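Local structure of metal-independent carbonic anhydrase (Nostoc sp. PCC 7120 = FACHB-418, 7C5W) at residues T154-K159 and I167-S172. The protein catalyses the hydration of carbon dioxide to bicarbonate without any metal cofactor, and works as a homotetramer built as a dimer of dimers. Numbering follows the deposited sequence.
Sequences TWQFLK and IITHHS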
# COMPACT_ATOMS: atom_id res chain seq x y z
N THR A 154 6.26 19.58 -4.10
CA THR A 154 5.97 18.17 -3.76
C THR A 154 4.47 17.90 -3.93
O THR A 154 3.70 18.64 -3.32
CB THR A 154 6.41 17.84 -2.33
OG1 THR A 154 7.81 18.09 -2.30
CG2 THR A 154 6.11 16.41 -1.93
N TRP A 155 4.10 16.90 -4.73
CA TRP A 155 2.72 16.35 -4.85
C TRP A 155 2.68 14.91 -4.32
O TRP A 155 3.68 14.18 -4.50
CB TRP A 155 2.25 16.33 -6.30
CG TRP A 155 1.64 17.59 -6.81
CD1 TRP A 155 0.61 18.30 -6.26
CD2 TRP A 155 1.98 18.26 -8.04
NE1 TRP A 155 0.30 19.37 -7.05
CE2 TRP A 155 1.12 19.37 -8.15
CE3 TRP A 155 2.91 18.02 -9.05
CZ2 TRP A 155 1.19 20.26 -9.22
CZ3 TRP A 155 2.97 18.89 -10.12
CH2 TRP A 155 2.12 19.99 -10.20
N GLN A 156 1.56 14.50 -3.74
CA GLN A 156 1.26 13.05 -3.52
C GLN A 156 -0.10 12.75 -4.14
O GLN A 156 -1.06 13.44 -3.81
CB GLN A 156 1.29 12.69 -2.04
CG GLN A 156 1.23 11.18 -1.79
CD GLN A 156 1.22 10.84 -0.32
OE1 GLN A 156 1.20 9.67 0.06
NE2 GLN A 156 1.24 11.85 0.52
N PHE A 157 -0.15 11.78 -5.05
CA PHE A 157 -1.38 11.32 -5.73
C PHE A 157 -1.85 10.01 -5.11
O PHE A 157 -1.01 9.11 -4.91
CB PHE A 157 -1.13 11.17 -7.23
CG PHE A 157 -0.74 12.47 -7.89
CD1 PHE A 157 -1.71 13.38 -8.29
CD2 PHE A 157 0.59 12.79 -8.08
CE1 PHE A 157 -1.35 14.58 -8.89
CE2 PHE A 157 0.95 13.99 -8.69
CZ PHE A 157 -0.02 14.88 -9.08
N LEU A 158 -3.14 9.93 -4.79
CA LEU A 158 -3.83 8.67 -4.42
C LEU A 158 -4.78 8.26 -5.56
O LEU A 158 -5.51 9.13 -6.07
CB LEU A 158 -4.58 8.89 -3.11
CG LEU A 158 -5.43 7.73 -2.61
CD1 LEU A 158 -4.56 6.54 -2.26
CD2 LEU A 158 -6.25 8.13 -1.40
N LYS A 159 -4.72 7.00 -5.98
CA LYS A 159 -5.63 6.42 -7.00
C LYS A 159 -6.89 5.95 -6.28
O LYS A 159 -6.80 5.00 -5.47
CB LYS A 159 -4.91 5.27 -7.73
CG LYS A 159 -5.68 4.64 -8.88
CD LYS A 159 -4.78 3.76 -9.71
CE LYS A 159 -5.26 3.54 -11.12
NZ LYS A 159 -4.16 3.13 -12.02
N ILE A 167 -4.89 14.49 -5.62
CA ILE A 167 -3.89 15.17 -4.75
C ILE A 167 -4.38 15.11 -3.30
O ILE A 167 -5.45 15.67 -3.00
CB ILE A 167 -3.64 16.61 -5.23
CG1 ILE A 167 -3.05 16.64 -6.64
CG2 ILE A 167 -2.80 17.37 -4.23
CD1 ILE A 167 -3.25 17.96 -7.36
N ILE A 168 -3.59 14.46 -2.44
CA ILE A 168 -3.81 14.40 -0.97
C ILE A 168 -2.68 15.16 -0.27
O ILE A 168 -2.81 15.44 0.94
CB ILE A 168 -3.88 12.93 -0.51
CG1 ILE A 168 -2.60 12.16 -0.85
CG2 ILE A 168 -5.12 12.28 -1.09
CD1 ILE A 168 -2.48 10.81 -0.17
N THR A 169 -1.61 15.49 -1.01
CA THR A 169 -0.45 16.27 -0.50
C THR A 169 0.04 17.22 -1.60
O THR A 169 0.25 16.76 -2.72
CB THR A 169 0.69 15.38 -0.01
OG1 THR A 169 0.21 14.39 0.90
CG2 THR A 169 1.78 16.18 0.68
N HIS A 170 0.25 18.49 -1.24
CA HIS A 170 0.68 19.59 -2.14
C HIS A 170 1.45 20.62 -1.31
O HIS A 170 0.82 21.45 -0.65
CB HIS A 170 -0.55 20.20 -2.82
CG HIS A 170 -0.23 21.12 -3.95
ND1 HIS A 170 1.03 21.65 -4.13
CD2 HIS A 170 -1.00 21.60 -4.95
CE1 HIS A 170 1.02 22.43 -5.19
NE2 HIS A 170 -0.21 22.42 -5.71
N HIS A 171 2.78 20.54 -1.33
CA HIS A 171 3.68 21.50 -0.66
C HIS A 171 4.44 22.25 -1.75
O HIS A 171 5.20 21.61 -2.49
CB HIS A 171 4.59 20.75 0.32
CG HIS A 171 5.40 21.62 1.23
ND1 HIS A 171 5.67 21.25 2.53
CD2 HIS A 171 6.02 22.80 1.03
CE1 HIS A 171 6.44 22.17 3.09
NE2 HIS A 171 6.65 23.14 2.19
N SER A 172 4.21 23.57 -1.85
CA SER A 172 4.85 24.49 -2.83
C SER A 172 5.58 25.59 -2.06
O SER A 172 4.99 26.14 -1.11
CB SER A 172 3.82 25.05 -3.76
OG SER A 172 4.42 25.51 -4.96
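W155 and H170 lie alongside each other and head in a common direction, the indole meeting the imidazole edge-to-face with planes at 56°. W155 NE1 sits over the centre of the H170 ring, and the centroid of the indole's five-membered ring is 4.2 Å from that of the H170 ring. W36 and F76 add further aromatic contacts to H170, whose side chain lies about 6 Å from that of T79, a hydrogencarbonate-binding residue. An alanine at H170 would probably open a gap beside W155 NE1 and leave the indole freer to shift. On the same face, I167 CD1 reaches W155 NE1, while its CG1 lies 3.5 Å from F157 CE1; F157 CZ stands over one face of the indole, toward the rim.

Between these side chains and those of T154, Q156, T169 and H171 runs the backbone of an antiparallel hairpin formed by strands 148-159 and 165-173. T154 and H171 exchange two N-H...O bonds, and Q156 N donates to T169 O. Next, a classic bulge sets I168 and T169 together opposite the single residue Q156, whose O accepts a nearly straight bond from I168 N (3.1 Å).

Q156 can be followed outward from there. Its CB touches T169 CB at 3.4 Å. CG, anti to the backbone N (chi1 -170°), brushes I168 CG1 and CD1, and the chain continues fully extended. CD lies 3.7 Å from I168 CD1, with OE1 close to the same methyl. At the tip, NE2 gives T169 OG1 a short but bent, weak hydrogen bond (2.8 Å, 127°), and its stronger partner is T134 OG1 of the second subunit. T154 OG1 likewise bonds to H171 ND1 of that subunit, which places this face of the hairpin at a subunit interface.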